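Local structure of SOXA (Paracoccus denitrificans, 2C1D) at residues M59-W69 with D132-L143. The protein works as the diheme cytochrome subunit of the SoxAX complex, which joins thiosulfate to a cysteine of the carrier protein SoxY in bacterial sulfur oxidation. Residues are numbered along the deposited sequence; the frame is centred on the assembly and turned at random.
Sequences MVFVDRGLDKW and DNMKDMLSLISL
Asp136 drops its side chain into a hole formed by Phe61, Arg64, Gly65 and Lys68, where the helical segments 59-69 and 132-143 cross at -100°. Asp136 CB comes first, 3.6 Å from Gly65 CA and close to the carbonyl of Phe61; with no side chain on Gly65 the segment axes can approach to 7.4 Å, and a CB there would run into the backbone of Asp136. Asp136 CG lies at the edge of the Arg64 guanidinium, near its plane, the carboxylate turned 46° from it. Asp136 OD1 sits beside Phe61 CB and, through its syn lone pair, takes a hydrogen bond of 3.2 Å from Arg64 NH1, tilted 19° from the guanidinium plane. Asp136 OD2, whose position is less certain, forms salt bridges with both Arg64 and Lys68, closing a three-residue network. Lys68 gets there with a chain extended beyond CG, and Lys68 NZ also donates to Asn133 OD1, 2.7 Å away and in the carbonyl plane. One guanidinium face of Arg64 meets Phe61 CD2 at the ring's edge. Cutting Arg64 back to an alanine is likely to leave Asp136 with Lys68 as its one cationic partner across this contact and Phe61 without the group at that edge.

On the other flank the contact turns apolar. Leu140 is a second knob, among Val62, Gly65, Leu66 and Trp69, with Leu140 CD2 3.6 Å from Trp69 CB; further along, Val62 CG1 packs on Leu143 CD2. Met137 SD sits at the edge of the Trp69 ring, 3.9 Å from Trp69 CE3, in a Met-aromatic contact. Met137 also touches heme c, and Trp69, its NE1 hydrogen-bonded to Gln85 O, packs on heme-binding Cys80. Beside this link to the heme pocket, two cations round buried Asp136 would offset its charge and probably stabilise it as the anion.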
ATOM      1  N   MET A  59      15.458 -15.706  -3.488  1.00 28.42           N
ATOM      2  CA  MET A  59      16.458 -16.579  -2.835  1.00 29.33           C
ATOM      3  C   MET A  59      17.901 -16.218  -3.185  1.00 29.87           C
ATOM      4  O   MET A  59      18.863 -16.583  -2.486  1.00 29.89           O
ATOM      5  CB  MET A  59      16.168 -18.055  -3.141  1.00 29.69           C
ATOM      6  CG  MET A  59      14.812 -18.531  -2.612  1.00 31.73           C
ATOM      7  SD  MET A  59      14.690 -18.495  -0.784  1.00 36.49           S
ATOM      8  CE  MET A  59      15.710 -19.845  -0.428  1.00 39.50           C
ATOM      9  N   VAL A  60      18.068 -15.485  -4.267  1.00 30.16           N
ATOM     10  CA  VAL A  60      19.367 -14.897  -4.574  1.00 30.48           C
ATOM     11  C   VAL A  60      19.809 -13.957  -3.452  1.00 29.69           C
ATOM     12  O   VAL A  60      20.985 -13.910  -3.060  1.00 28.72           O
ATOM     13  CB  VAL A  60      19.277 -14.119  -5.907  1.00 30.90           C
ATOM     14  CG1 VAL A  60      20.575 -13.426  -6.228  1.00 32.44           C
ATOM     15  CG2 VAL A  60      18.863 -15.091  -7.029  1.00 33.08           C
ATOM     16  N   PHE A  61      18.859 -13.192  -2.940  1.00 28.79           N
ATOM     17  CA  PHE A  61      19.164 -12.210  -1.913  1.00 29.11           C
ATOM     18  C   PHE A  61      19.199 -12.804  -0.525  1.00 28.94           C
ATOM     19  O   PHE A  61      19.944 -12.309   0.320  1.00 29.04           O
ATOM     20  CB  PHE A  61      18.240 -11.004  -2.087  1.00 28.80           C
ATOM     21  CG  PHE A  61      18.287 -10.491  -3.485  1.00 29.10           C
ATOM     22  CD1 PHE A  61      17.299 -10.831  -4.417  1.00 30.34           C
ATOM     23  CD2 PHE A  61      19.412  -9.812  -3.926  1.00 29.71           C
ATOM     24  CE1 PHE A  61      17.406 -10.402  -5.764  1.00 28.52           C
ATOM     25  CE2 PHE A  61      19.512  -9.383  -5.237  1.00 30.08           C
ATOM     26  CZ  PHE A  61      18.520  -9.686  -6.160  1.00 29.76           C
ATOM     27  N   VAL A  62      18.455 -13.885  -0.311  1.00 29.10           N
ATOM     28  CA  VAL A  62      18.653 -14.709   0.897  1.00 29.06           C
ATOM     29  C   VAL A  62      20.089 -15.242   0.934  1.00 30.35           C
ATOM     30  O   VAL A  62      20.740 -15.132   1.961  1.00 30.54           O
ATOM     31  CB  VAL A  62      17.697 -15.857   0.943  1.00 28.56           C
ATOM     32  CG1 VAL A  62      18.044 -16.850   2.075  1.00 27.86           C
ATOM     33  CG2 VAL A  62      16.260 -15.338   1.063  1.00 27.14           C
ATOM     34  N   ASP A  63      20.587 -15.801  -0.176  1.00 31.25           N
ATOM     35  CA  ASP A  63      21.957 -16.361  -0.205  1.00 32.42           C
ATOM     36  C   ASP A  63      23.047 -15.291  -0.005  1.00 31.58           C
ATOM     37  O   ASP A  63      24.040 -15.503   0.681  1.00 31.87           O
ATOM     38  CB  ASP A  63      22.223 -17.203  -1.485  1.00 32.97           C
ATOM     39  CG  ASP A  63      23.496 -18.080  -1.367  1.00 37.76           C
ATOM     40  OD1 ASP A  63      23.538 -18.987  -0.492  1.00 43.54           O
ATOM     41  OD2 ASP A  63      24.519 -17.933  -2.094  1.00 43.56           O
ATOM     42  N   ARG A  64      22.852 -14.131  -0.588  1.00 30.67           N
ATOM     43  CA  ARG A  64      23.760 -13.037  -0.400  1.00 30.92           C
ATOM     44  C   ARG A  64      23.717 -12.531   1.056  1.00 30.67           C
ATOM     45  O   ARG A  64      24.742 -12.115   1.608  1.00 29.44           O
ATOM     46  CB  ARG A  64      23.361 -11.928  -1.337  1.00 31.10           C
ATOM     47  CG  ARG A  64      24.346 -10.849  -1.477  1.00 34.08           C
ATOM     48  CD  ARG A  64      23.667  -9.539  -1.668  1.00 38.08           C
ATOM     49  NE  ARG A  64      23.712  -9.105  -3.021  1.00 37.84           N
ATOM     50  CZ  ARG A  64      22.924  -8.201  -3.580  1.00 37.08           C
ATOM     51  NH1 ARG A  64      21.935  -7.572  -2.937  1.00 36.66           N
ATOM     52  NH2 ARG A  64      23.154  -7.926  -4.840  1.00 35.47           N
ATOM     53  N   GLY A  65      22.524 -12.556   1.654  1.00 29.26           N
ATOM     54  CA  GLY A  65      22.376 -12.272   3.074  1.00 29.86           C
ATOM     55  C   GLY A  65      23.224 -13.232   3.902  1.00 29.43           C
ATOM     56  O   GLY A  65      23.828 -12.842   4.885  1.00 29.72           O
ATOM     57  N   LEU A  66      23.261 -14.492   3.491  1.00 29.85           N
ATOM     58  CA  LEU A  66      23.998 -15.512   4.225  1.00 30.31           C
ATOM     59  C   LEU A  66      25.502 -15.254   4.113  1.00 30.75           C
ATOM     60  O   LEU A  66      26.239 -15.457   5.079  1.00 30.72           O
ATOM     61  CB  LEU A  66      23.620 -16.916   3.733  1.00 30.58           C
ATOM     62  CG  LEU A  66      24.398 -18.112   4.311  1.00 31.45           C
ATOM     63  CD1 LEU A  66      24.211 -18.216   5.822  1.00 32.24           C
ATOM     64  CD2 LEU A  66      23.954 -19.397   3.639  1.00 33.21           C
ATOM     65  N   ASP A  67      25.956 -14.775   2.952  1.00 31.28           N
ATOM     66  CA  ASP A  67      27.351 -14.361   2.787  1.00 31.09           C
ATOM     67  C   ASP A  67      27.687 -13.217   3.715  1.00 30.22           C
ATOM     68  O   ASP A  67      28.725 -13.234   4.365  1.00 30.00           O
ATOM     69  CB  ASP A  67      27.672 -14.007   1.324  1.00 32.07           C
ATOM     70  CG  ASP A  67      27.597 -15.224   0.403  1.00 33.16           C
ATOM     71  OD1 ASP A  67      27.680 -16.371   0.892  1.00 36.57           O
ATOM     72  OD2 ASP A  67      27.426 -15.148  -0.823  1.00 37.62           O
ATOM     73  N   LYS A  68      26.797 -12.252   3.833  1.00 30.06           N
ATOM     74  CA  LYS A  68      27.046 -11.105   4.688  1.00 30.35           C
ATOM     75  C   LYS A  68      26.990 -11.500   6.175  1.00 29.44           C
ATOM     76  O   LYS A  68      27.720 -10.945   6.987  1.00 29.56           O
ATOM     77  CB  LYS A  68      26.076  -9.959   4.369  1.00 30.87           C
ATOM     78  CG  LYS A  68      26.267  -9.389   2.946  1.00 33.09           C
ATOM     79  CD  LYS A  68      25.137  -8.476   2.455  1.00 35.68           C
ATOM     80  CE  LYS A  68      25.582  -7.714   1.182  1.00 36.74           C
ATOM     81  NZ  LYS A  68      24.543  -6.775   0.641  1.00 36.77           N
ATOM     82  N   TRP A  69      26.162 -12.476   6.516  1.00 29.63           N
ATOM     83  CA  TRP A  69      26.070 -12.996   7.895  1.00 29.91           C
ATOM     84  C   TRP A  69      27.401 -13.631   8.315  1.00 31.04           C
ATOM     85  O   TRP A  69      27.835 -13.485   9.458  1.00 30.40           O
ATOM     86  CB  TRP A  69      24.935 -14.015   7.980  1.00 29.90           C
ATOM     87  CG  TRP A  69      24.821 -14.808   9.255  1.00 28.66           C
ATOM     88  CD1 TRP A  69      25.464 -15.989   9.555  1.00 27.76           C
ATOM     89  CD2 TRP A  69      23.950 -14.539  10.352  1.00 26.97           C
ATOM     90  NE1 TRP A  69      25.087 -16.437  10.802  1.00 26.99           N
ATOM     91  CE2 TRP A  69      24.155 -15.572  11.318  1.00 27.09           C
ATOM     92  CE3 TRP A  69      23.049 -13.502  10.651  1.00 25.99           C
ATOM     93  CZ2 TRP A  69      23.494 -15.595  12.539  1.00 25.12           C
ATOM     94  CZ3 TRP A  69      22.376 -13.529  11.872  1.00 28.13           C
ATOM     95  CH2 TRP A  69      22.590 -14.582  12.796  1.00 27.09           C
ATOM     96  N   ASP A 132      20.954  -2.499   0.570  1.00 29.70           N
ATOM     97  CA  ASP A 132      21.083  -3.894   0.212  1.00 30.51           C
ATOM     98  C   ASP A 132      21.550  -4.770   1.366  1.00 29.70           C
ATOM     99  O   ASP A 132      21.039  -5.863   1.534  1.00 29.77           O
ATOM    100  CB  ASP A 132      21.982  -4.049  -1.008  1.00 30.52           C
ATOM    101  CG  ASP A 132      21.225  -3.797  -2.291  1.00 33.22           C
ATOM    102  OD1 ASP A 132      21.842  -3.439  -3.312  1.00 32.48           O
ATOM    103  OD2 ASP A 132      19.978  -3.922  -2.336  1.00 36.69           O
ATOM    104  N   ASN A 133      22.481  -4.279   2.180  1.00 29.13           N
ATOM    105  CA  ASN A 133      22.919  -5.044   3.347  1.00 28.72           C
ATOM    106  C   ASN A 133      21.731  -5.354   4.247  1.00 27.72           C
ATOM    107  O   ASN A 133      21.590  -6.467   4.720  1.00 28.46           O
ATOM    108  CB  ASN A 133      24.002  -4.301   4.135  1.00 28.93           C
ATOM    109  CG  ASN A 133      25.367  -4.346   3.456  1.00 29.10           C
ATOM    110  OD1 ASN A 133      25.582  -5.110   2.519  1.00 32.14           O
ATOM    111  ND2 ASN A 133      26.295  -3.525   3.940  1.00 28.48           N
ATOM    112  N   MET A 134      20.893  -4.356   4.469  1.00 27.43           N
ATOM    113  CA  MET A 134      19.697  -4.503   5.298  1.00 27.28           C
ATOM    114  C   MET A 134      18.619  -5.404   4.703  1.00 26.86           C
ATOM    115  O   MET A 134      18.122  -6.309   5.396  1.00 27.30           O
ATOM    116  CB  MET A 134      19.108  -3.152   5.652  1.00 26.41           C
ATOM    117  CG  MET A 134      18.059  -3.200   6.756  1.00 27.71           C
ATOM    118  SD  MET A 134      18.572  -3.837   8.340  1.00 25.95           S
ATOM    119  CE  MET A 134      19.293  -2.328   9.068  1.00 26.31           C
ATOM    120  N   LYS A 135      18.281  -5.202   3.436  1.00 26.43           N
ATOM    121  CA  LYS A 135      17.238  -6.018   2.789  1.00 26.30           C
ATOM    122  C   LYS A 135      17.668  -7.491   2.681  1.00 25.74           C
ATOM    123  O   LYS A 135      16.884  -8.397   2.942  1.00 25.62           O
ATOM    124  CB  LYS A 135      16.881  -5.441   1.418  1.00 26.62           C
ATOM    125  CG  LYS A 135      16.367  -4.015   1.525  1.00 26.61           C
ATOM    126  CD  LYS A 135      15.760  -3.470   0.222  1.00 28.17           C
ATOM    127  CE  LYS A 135      16.701  -3.528  -0.981  1.00 28.60           C
ATOM    128  NZ  LYS A 135      16.104  -2.707  -2.114  1.00 26.07           N
ATOM    129  N   ASP A 136      18.933  -7.738   2.355  1.00 25.23           N
ATOM    130  CA  ASP A 136      19.419  -9.107   2.311  1.00 25.59           C
ATOM    131  C   ASP A 136      19.387  -9.739   3.704  1.00 25.56           C
ATOM    132  O   ASP A 136      19.052 -10.918   3.841  1.00 25.18           O
ATOM    133  CB  ASP A 136      20.858  -9.229   1.803  1.00 26.09           C
ATOM    134  CG  ASP A 136      21.075  -8.661   0.400  1.00 28.80           C
ATOM    135  OD1 ASP A 136      20.123  -8.423  -0.398  1.00 29.51           O
ATOM    136  OD2 ASP A 136      22.240  -8.354   0.055  1.00 30.94           O
ATOM    137  N   MET A 137      19.802  -8.987   4.722  1.00 25.49           N
ATOM    138  CA  MET A 137      19.846  -9.546   6.069  1.00 25.89           C
ATOM    139  C   MET A 137      18.433  -9.860   6.570  1.00 25.70           C
ATOM    140  O   MET A 137      18.201 -10.924   7.129  1.00 25.39           O
ATOM    141  CB  MET A 137      20.574  -8.629   7.045  1.00 25.85           C
ATOM    142  CG  MET A 137      21.015  -9.358   8.329  1.00 27.11           C
ATOM    143  SD  MET A 137      22.090 -10.766   8.039  1.00 27.95           S
ATOM    144  CE  MET A 137      23.593  -9.871   7.513  1.00 31.56           C
ATOM    145  N   LEU A 138      17.485  -8.948   6.339  1.00 25.63           N
ATOM    146  CA  LEU A 138      16.084  -9.209   6.720  1.00 25.39           C
ATOM    147  C   LEU A 138      15.532 -10.410   5.985  1.00 24.82           C
ATOM    148  O   LEU A 138      14.733 -11.156   6.533  1.00 25.47           O
ATOM    149  CB  LEU A 138      15.178  -8.036   6.401  1.00 25.51           C
ATOM    150  CG  LEU A 138      15.372  -6.690   7.089  1.00 27.92           C
ATOM    151  CD1 LEU A 138      14.066  -5.933   7.203  1.00 28.60           C
ATOM    152  CD2 LEU A 138      16.056  -6.782   8.420  1.00 26.14           C
ATOM    153  N   SER A 139      15.944 -10.578   4.738  1.00 24.12           N
ATOM    154  CA  SER A 139      15.517 -11.725   3.925  1.00 24.13           C
ATOM    155  C   SER A 139      15.967 -13.024   4.573  1.00 23.52           C
ATOM    156  O   SER A 139      15.157 -13.933   4.799  1.00 22.81           O
ATOM    157  CB  SER A 139      16.076 -11.594   2.491  1.00 24.02           C
ATOM    158  OG  SER A 139      15.455 -10.497   1.815  1.00 25.58           O
ATOM    159  N   LEU A 140      17.257 -13.087   4.903  1.00 23.29           N
ATOM    160  CA  LEU A 140      17.837 -14.246   5.601  1.00 23.81           C
ATOM    161  C   LEU A 140      17.144 -14.534   6.923  1.00 23.28           C
ATOM    162  O   LEU A 140      16.760 -15.677   7.203  1.00 23.46           O
ATOM    163  CB  LEU A 140      19.340 -14.040   5.849  1.00 24.11           C
ATOM    164  CG  LEU A 140      20.085 -15.152   6.591  1.00 25.19           C
ATOM    165  CD1 LEU A 140      20.110 -16.446   5.774  1.00 27.17           C
ATOM    166  CD2 LEU A 140      21.508 -14.692   6.980  1.00 26.60           C
ATOM    167  N   ILE A 141      16.929 -13.492   7.723  1.00 23.14           N
ATOM    168  CA  ILE A 141      16.294 -13.697   9.029  1.00 23.25           C
ATOM    169  C   ILE A 141      14.858 -14.153   8.858  1.00 22.74           C
ATOM    170  O   ILE A 141      14.381 -15.056   9.566  1.00 22.65           O
ATOM    171  CB  ILE A 141      16.412 -12.411   9.917  1.00 23.97           C
ATOM    172  CG1 ILE A 141      17.873 -12.216  10.319  1.00 24.06           C
ATOM    173  CG2 ILE A 141      15.489 -12.514  11.138  1.00 24.11           C
ATOM    174  CD1 ILE A 141      18.206 -10.815  10.819  1.00 24.30           C
ATOM    175  N   SER A 142      14.158 -13.551   7.907  1.00 23.88           N
ATOM    176  CA  SER A 142      12.733 -13.854   7.701  1.00 24.20           C
ATOM    177  C   SER A 142      12.563 -15.316   7.335  1.00 24.14           C
ATOM    178  O   SER A 142      11.639 -15.986   7.812  1.00 23.20           O
ATOM    179  CB  SER A 142      12.095 -12.943   6.643  1.00 24.48           C
ATOM    180  OG  SER A 142      10.714 -13.276   6.459  1.00 24.24           O
ATOM    181  N   LEU A 143      13.500 -15.849   6.557  1.00 24.53           N
ATOM    182  CA  LEU A 143      13.458 -17.269   6.183  1.00 25.06           C
ATOM    183  C   LEU A 143      13.513 -18.237   7.371  1.00 25.14           C
ATOM    184  O   LEU A 143      13.057 -19.363   7.278  1.00 25.07           O
ATOM    185  CB  LEU A 143      14.616 -17.607   5.234  1.00 26.47           C
ATOM    186  CG  LEU A 143      14.542 -18.970   4.501  1.00 31.22           C
ATOM    187  CD1 LEU A 143      13.247 -19.236   3.771  1.00 32.50           C
ATOM    188  CD2 LEU A 143      15.669 -19.129   3.500  1.00 35.58           C
TER